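Local structure of acetyltransferase, GNAT family (Listeria monocytogenes str. 4b, 2OH1) at residues G42-W46 against S47-H51; Q60-L64 against G65-L69. The protein probably transfers an acetyl group from acetyl-coenzyme A to an acceptor not yet identified, as a member of the GNAT family of acyltransferases. One frame throughout, in Å; residues are numbered along the deposited sequence.

Contact 1. Residues G42-W46 against S47-H51; sequences GSTQW and SDILH
Gln45 and Asp48 reach for one another across the first turn of helix 46-51. The glutamine chain runs out straight beyond CG, and its amide NE2 points at Asp48 OD2 in a weak hydrogen bond, long at 3.4 Å though almost straight; the amide and carboxylate planes are turned 53° apart. A water makes a second, separate bridge: it accepts from Gln45 N and donates to Asp48 OD2 and Ser43 O. Aspartate fits here because its carboxylate offers two acceptors, OD2 for Gln45 and the water, OD1 for a salt bridge to Arg108 on strand 103-111.

Gln45 sits at the N-cap position of this short helix, which follows helix 24-40 in the GNAT fold. Its backbone O, not its side chain, accepts from Asp48 N at 3.0 Å, the donor standing above the carbonyl plane; OE1 has a weak bond to Asn148.

Trp46, the first helical residue, holds CG between its backbone N and carbonyl carbon (chi1 80°), which lays one face of the indole over the amide N of Ser47, with CG 3.3 Å from that atom. The ring is broad enough to run on alongside Leu50, where CZ3 meets CD2 at 4.0 Å, and it also meets the Phe169 ring. Ile49, long enough to reach back to the loop, brings CD1 to Thr44 CG2 at 4.1 Å, the two side chains nearly perpendicular.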
ATOM      1  N   GLY A  42     -17.932   1.835  10.334  1.00 41.78           N
ATOM      2  CA  GLY A  42     -18.542   0.596  10.840  1.00 44.76           C
ATOM      3  C   GLY A  42     -17.974  -0.629  10.173  1.00 46.66           C
ATOM      4  O   GLY A  42     -18.409  -1.765  10.406  1.00 45.06           O
ATOM      5  N   SER A  43     -16.978  -0.391   9.342  1.00 51.35           N
ATOM      6  CA  SER A  43     -16.388  -1.427   8.539  1.00 57.44           C
ATOM      7  C   SER A  43     -15.084  -1.780   9.259  1.00 57.68           C
ATOM      8  O   SER A  43     -13.977  -1.391   8.803  1.00 56.40           O
ATOM      9  CB  SER A  43     -16.175  -0.889   7.115  1.00 59.52           C
ATOM     10  OG  SER A  43     -17.405  -0.346   6.611  1.00 67.84           O
ATOM     11  N   THR A  44     -15.254  -2.459  10.417  1.00 55.11           N
ATOM     12  CA  THR A  44     -14.125  -2.791  11.330  1.00 49.64           C
ATOM     13  C   THR A  44     -13.738  -4.230  11.118  1.00 37.93           C
ATOM     14  O   THR A  44     -14.456  -5.143  11.453  1.00 38.40           O
ATOM     15  CB  THR A  44     -14.410  -2.491  12.842  1.00 52.42           C
ATOM     16  OG1 THR A  44     -13.895  -1.193  13.162  1.00 60.31           O
ATOM     17  CG2 THR A  44     -13.741  -3.528  13.803  1.00 55.97           C
ATOM     18  N   GLN A  45     -12.568  -4.391  10.546  1.00 27.35           N
ATOM     19  CA  GLN A  45     -12.015  -5.677  10.232  1.00 26.41           C
ATOM     20  C   GLN A  45     -10.937  -6.001  11.267  1.00 22.96           C
ATOM     21  O   GLN A  45     -10.156  -5.121  11.631  1.00 19.96           O
ATOM     22  CB  GLN A  45     -11.365  -5.574   8.887  1.00 28.41           C
ATOM     23  CG  GLN A  45     -12.343  -5.015   7.873  1.00 37.13           C
ATOM     24  CD  GLN A  45     -11.812  -5.175   6.498  1.00 42.94           C
ATOM     25  OE1 GLN A  45     -12.246  -6.054   5.773  1.00 46.69           O
ATOM     26  NE2 GLN A  45     -10.820  -4.357   6.142  1.00 45.23           N
ATOM     27  N   TRP A  46     -10.866  -7.248  11.701  1.00 20.17           N
ATOM     28  CA  TRP A  46      -9.861  -7.615  12.709  1.00 18.49           C
ATOM     29  C   TRP A  46      -8.437  -7.393  12.181  1.00 19.90           C
ATOM     30  O   TRP A  46      -7.515  -7.116  12.951  1.00 16.86           O
ATOM     31  CB  TRP A  46     -10.043  -9.016  13.288  1.00 16.78           C
ATOM     32  CG  TRP A  46      -9.524 -10.118  12.433  1.00 15.16           C
ATOM     33  CD1 TRP A  46     -10.195 -10.797  11.454  1.00 19.77           C
ATOM     34  CD2 TRP A  46      -8.202 -10.662  12.456  1.00 17.22           C
ATOM     35  NE1 TRP A  46      -9.354 -11.711  10.865  1.00 21.44           N
ATOM     36  CE2 TRP A  46      -8.131 -11.657  11.483  1.00 20.97           C
ATOM     37  CE3 TRP A  46      -7.065 -10.409  13.245  1.00 19.46           C
ATOM     38  CZ2 TRP A  46      -6.973 -12.413  11.266  1.00 18.95           C
ATOM     39  CZ3 TRP A  46      -5.939 -11.148  13.015  1.00 19.24           C
ATOM     40  CH2 TRP A  46      -5.890 -12.131  12.068  1.00 18.82           C
ATOM     41  N   SER A  47      -8.251  -7.487  10.874  1.00 18.37           N
ATOM     42  CA  SER A  47      -6.975  -7.204  10.278  1.00 18.95           C
ATOM     43  C   SER A  47      -6.494  -5.761  10.487  1.00 16.75           C
ATOM     44  O   SER A  47      -5.273  -5.517  10.551  1.00 17.44           O
ATOM     45  CB  SER A  47      -7.014  -7.499   8.751  1.00 21.10           C
ATOM     46  OG  SER A  47      -8.088  -6.752   8.137  1.00 20.94           O
ATOM     47  N   ASP A  48      -7.413  -4.790  10.554  1.00 17.38           N
ATOM     48  CA  ASP A  48      -7.022  -3.397  10.795  1.00 18.58           C
ATOM     49  C   ASP A  48      -6.627  -3.220  12.242  1.00 16.46           C
ATOM     50  O   ASP A  48      -5.750  -2.473  12.577  1.00 15.49           O
ATOM     51  CB  ASP A  48      -8.160  -2.441  10.423  1.00 19.29           C
ATOM     52  CG  ASP A  48      -8.265  -2.268   8.887  1.00 26.17           C
ATOM     53  OD1 ASP A  48      -7.211  -2.196   8.208  1.00 24.34           O
ATOM     54  OD2 ASP A  48      -9.391  -2.215   8.367  1.00 28.02           O
ATOM     55  N   ILE A  49      -7.323  -3.914  13.105  1.00 15.64           N
ATOM     56  CA  ILE A  49      -7.012  -3.960  14.549  1.00 14.94           C
ATOM     57  C   ILE A  49      -5.615  -4.602  14.704  1.00 15.09           C
ATOM     58  O   ILE A  49      -4.869  -4.177  15.581  1.00 16.70           O
ATOM     59  CB  ILE A  49      -8.050  -4.788  15.348  1.00 16.05           C
ATOM     60  CG1 ILE A  49      -9.457  -4.184  15.199  1.00 16.93           C
ATOM     61  CG2 ILE A  49      -7.670  -4.951  16.848  1.00 18.45           C
ATOM     62  CD1 ILE A  49     -10.560  -5.091  15.789  1.00 18.64           C
ATOM     63  N   LEU A  50      -5.252  -5.581  13.881  1.00 14.87           N
ATOM     64  CA  LEU A  50      -3.945  -6.187  13.998  1.00 14.56           C
ATOM     65  C   LEU A  50      -2.867  -5.261  13.434  1.00 15.84           C
ATOM     66  O   LEU A  50      -1.891  -4.957  14.112  1.00 15.86           O
ATOM     67  CB  LEU A  50      -3.889  -7.526  13.247  1.00 15.97           C
ATOM     68  CG  LEU A  50      -2.594  -8.338  13.369  1.00 13.47           C
ATOM     69  CD1 LEU A  50      -2.477  -8.887  14.791  1.00 17.80           C
ATOM     70  CD2 LEU A  50      -2.485  -9.341  12.225  1.00 16.09           C
ATOM     71  N   HIS A  51      -3.044  -4.785  12.204  1.00 14.24           N
ATOM     72  CA  HIS A  51      -1.966  -4.082  11.491  1.00 14.39           C
ATOM     73  C   HIS A  51      -1.812  -2.651  11.946  1.00 15.40           C
ATOM     74  O   HIS A  51      -0.677  -2.140  11.978  1.00 17.72           O
ATOM     75  CB  HIS A  51      -2.191  -4.135   9.991  1.00 16.76           C
ATOM     76  CG  HIS A  51      -1.917  -5.471   9.424  1.00 20.85           C
ATOM     77  ND1 HIS A  51      -0.735  -6.152   9.644  1.00 21.58           N
ATOM     78  CD2 HIS A  51      -2.699  -6.287   8.689  1.00 27.61           C
ATOM     79  CE1 HIS A  51      -0.822  -7.342   9.079  1.00 25.46           C
ATOM     80  NE2 HIS A  51      -1.987  -7.429   8.463  1.00 24.34           N
TER
HETATM   81  O   HOH W   1     -11.648  -1.705   9.860  1.00 32.40           O

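Contact 2. Residues Q60-L64 against G65-L69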
ATOM      1  N   GLN A  60      11.430   6.072  10.306  0.50 14.02           N
ATOM      2  CA  GLN A  60      12.236   5.081   9.620  0.50 14.95           C
ATOM      3  C   GLN A  60      11.578   4.673   8.299  0.50 13.96           C
ATOM      4  O   GLN A  60      12.269   4.404   7.308  0.50 15.26           O
ATOM      5  CB  GLN A  60      12.480   3.863  10.520  0.50 14.52           C
ATOM      6  CG  GLN A  60      13.419   2.850   9.930  0.50 18.17           C
ATOM      7  CD  GLN A  60      14.884   3.310   9.968  0.50 16.92           C
ATOM      8  OE1 GLN A  60      15.219   4.360  10.525  0.50 29.39           O
ATOM      9  NE2 GLN A  60      15.759   2.513   9.359  0.50 36.66           N
ATOM     10  N   ARG A  61      10.260   4.667   8.250  1.00 14.46           N
ATOM     11  CA  ARG A  61       9.588   4.498   6.923  1.00 14.71           C
ATOM     12  C   ARG A  61      10.044   5.583   5.919  1.00 15.37           C
ATOM     13  O   ARG A  61      10.415   5.288   4.781  1.00 16.08           O
ATOM     14  CB  ARG A  61       8.083   4.544   7.009  1.00 16.17           C
ATOM     15  CG  ARG A  61       7.478   3.486   7.863  1.00 15.23           C
ATOM     16  CD  ARG A  61       7.351   2.118   7.158  1.00 19.21           C
ATOM     17  NE  ARG A  61       8.570   1.396   7.198  1.00 20.68           N
ATOM     18  CZ  ARG A  61       9.117   0.837   8.271  1.00 19.05           C
ATOM     19  NH1 ARG A  61       8.500   0.875   9.462  1.00 20.32           N
ATOM     20  NH2 ARG A  61      10.276   0.204   8.157  1.00 21.39           N
ATOM     21  N   ILE A  62      10.080   6.827   6.362  1.00 14.10           N
ATOM     22  CA  ILE A  62      10.565   7.940   5.530  1.00 15.27           C
ATOM     23  C   ILE A  62      12.039   7.779   5.157  1.00 16.37           C
ATOM     24  O   ILE A  62      12.419   7.863   3.965  1.00 16.03           O
ATOM     25  CB  ILE A  62      10.244   9.300   6.220  1.00 15.12           C
ATOM     26  CG1 ILE A  62       8.778   9.583   6.254  1.00 15.40           C
ATOM     27  CG2 ILE A  62      10.998  10.451   5.528  1.00 15.64           C
ATOM     28  CD1 ILE A  62       8.423  10.730   7.167  1.00 18.36           C
ATOM     29  N   GLU A  63      12.887   7.451   6.120  1.00 14.75           N
ATOM     30  CA  GLU A  63      14.280   7.270   5.863  1.00 16.66           C
ATOM     31  C   GLU A  63      14.580   6.199   4.834  1.00 14.39           C
ATOM     32  O   GLU A  63      15.500   6.338   4.018  1.00 17.76           O
ATOM     33  CB  GLU A  63      14.975   6.891   7.127  1.00 18.40           C
ATOM     34  CG  GLU A  63      16.455   6.785   6.966  1.00 30.05           C
ATOM     35  CD  GLU A  63      17.137   7.413   8.112  1.00 50.11           C
ATOM     36  OE1 GLU A  63      17.143   8.667   8.160  1.00 53.67           O
ATOM     37  OE2 GLU A  63      17.624   6.647   8.970  1.00 59.24           O
ATOM     38  N   LEU A  64      13.820   5.127   4.891  1.00 14.47           N
ATOM     39  CA  LEU A  64      14.054   4.008   4.015  1.00 14.69           C
ATOM     40  C   LEU A  64      13.356   4.116   2.662  1.00 14.14           C
ATOM     41  O   LEU A  64      13.498   3.222   1.792  1.00 16.50           O
ATOM     42  CB  LEU A  64      13.539   2.748   4.694  1.00 15.43           C
ATOM     43  CG  LEU A  64      14.286   2.310   5.961  1.00 17.65           C
ATOM     44  CD1 LEU A  64      13.538   1.174   6.671  1.00 19.20           C
ATOM     45  CD2 LEU A  64      15.740   1.936   5.621  1.00 21.61           C
ATOM     46  N   GLY A  65      12.676   5.233   2.431  1.00 13.76           N
ATOM     47  CA  GLY A  65      12.021   5.438   1.143  1.00 14.84           C
ATOM     48  C   GLY A  65      10.810   4.532   0.933  1.00 15.87           C
ATOM     49  O   GLY A  65      10.513   4.128  -0.216  1.00 17.86           O
ATOM     50  N   GLU A  66      10.102   4.278   2.021  1.00 15.16           N
ATOM     51  CA  GLU A  66       8.981   3.362   2.018  1.00 15.26           C
ATOM     52  C   GLU A  66       7.626   4.059   2.036  1.00 15.46           C
ATOM     53  O   GLU A  66       6.605   3.369   2.220  1.00 17.21           O
ATOM     54  CB  GLU A  66       9.133   2.387   3.208  1.00 16.33           C
ATOM     55  CG  GLU A  66      10.230   1.373   2.930  1.00 16.33           C
ATOM     56  CD  GLU A  66      10.548   0.372   4.045  1.00 18.08           C
ATOM     57  OE1 GLU A  66      10.238   0.641   5.222  1.00 19.55           O
ATOM     58  OE2 GLU A  66      11.089  -0.719   3.758  1.00 18.93           O
ATOM     59  N   VAL A  67       7.593   5.396   1.959  1.00 15.47           N
ATOM     60  CA  VAL A  67       6.365   6.144   1.885  1.00 14.50           C
ATOM     61  C   VAL A  67       6.297   6.918   0.597  1.00 16.01           C
ATOM     62  O   VAL A  67       7.151   7.774   0.321  1.00 15.38           O
ATOM     63  CB  VAL A  67       6.232   7.119   3.043  1.00 13.53           C
ATOM     64  CG1 VAL A  67       4.826   7.785   2.981  1.00 15.44           C
ATOM     65  CG2 VAL A  67       6.400   6.469   4.411  1.00 18.21           C
ATOM     66  N   ALA A  68       5.299   6.670  -0.218  1.00 15.18           N
ATOM     67  CA  ALA A  68       5.095   7.403  -1.479  1.00 14.04           C
ATOM     68  C   ALA A  68       3.878   8.280  -1.341  1.00 14.53           C
ATOM     69  O   ALA A  68       2.850   7.819  -0.813  1.00 13.95           O
ATOM     70  CB  ALA A  68       4.904   6.435  -2.619  1.00 15.25           C
ATOM     71  N   LEU A  69       3.979   9.550  -1.752  1.00 14.00           N
ATOM     72  CA  LEU A  69       2.936  10.526  -1.660  1.00 12.76           C
ATOM     73  C   LEU A  69       2.447  10.879  -3.057  1.00 15.29           C
ATOM     74  O   LEU A  69       3.230  11.043  -3.974  1.00 14.57           O
ATOM     75  CB  LEU A  69       3.504  11.790  -1.016  1.00 11.18           C
ATOM     76  CG  LEU A  69       4.092  11.567   0.396  1.00 13.42           C
ATOM     77  CD1 LEU A  69       4.599  12.960   0.938  1.00 16.09           C
ATOM     78  CD2 LEU A  69       3.118  10.883   1.321  1.00 15.93           C
TER
HETATM   79  O   HOH W   2       9.545   7.682   2.016  1.00 20.47           O
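Arg61 O receives Glu66 N at 3.0 Å, a fairly straight bond that spans the end of helix 58-63, while Gly65 N turns back to Ile62 O at 3.1 Å. The second donor stands well above the carbonyl plane, not on a lone pair. Gly65 has positive phi (70°), a backbone shape readily taken by a residue with no CB. Beyond it the chain straightens into strand 67-71, where a water accepts from Val67 N.

Two bonds back into the last turn and a glycine of positive phi make this a Schellman motif, here ending a helix that leads directly into a strand of the central GNAT sheet. Glu66, just ahead of the strand, bonds by its backbone to Ile83 and Ala68 to Met81, both on strand 77-84; on the other side Leu69 pairs with Arg17 of strand 12-18.

The side chains bridge the same corner. Arg61, bent at chi2 and chi3, folds so that the edge of its guanidinium grips Glu66 side-on: NE and NH2 both donate to OE1, NE at 2.7 Å and NH2 at 3.0 Å. OE1 lies almost in the guanidinium plane, although the carboxylate plane is turned 35° from it. NH1 makes a second salt bridge, to Asp54, and Glu66 OE2 accepts from Lys85 N. Arg84, a like charge, lies close to Arg61 NE, and the two acids Glu66 and Asp54 probably offset it. Leu64 runs alongside Glu66, its CD1 3.6 Å from OE1, and gives the carboxylate an apolar neighbour. Val67 sets CG2 against the last turn of the helix, at Arg61 CB (3.6 Å) and, more loosely, toward Ile62 CG1, which suits a compact branched residue at the buried start of a strand.

Overall arrangement
Both contacts are local and follow one another along the chain: contact 1 at the start of helix 46-51, contact 2 at the end of helix 58-63. Their centres lie about 23 Å apart and they do not touch. Contact 1 is mostly at the surface, combining a weak amide-carboxylate bond and a bridging water with apolar contacts; its carboxylate pairs outside, with Arg108 on strand 103-111. Contact 2 is partly buried and leads straight into strand 67-71. There the ion pair lies within the contact, its two ends have further partners outside, and its valine packs against the last helical turn. Different strands of the sheet are thus engaged by two successive helices.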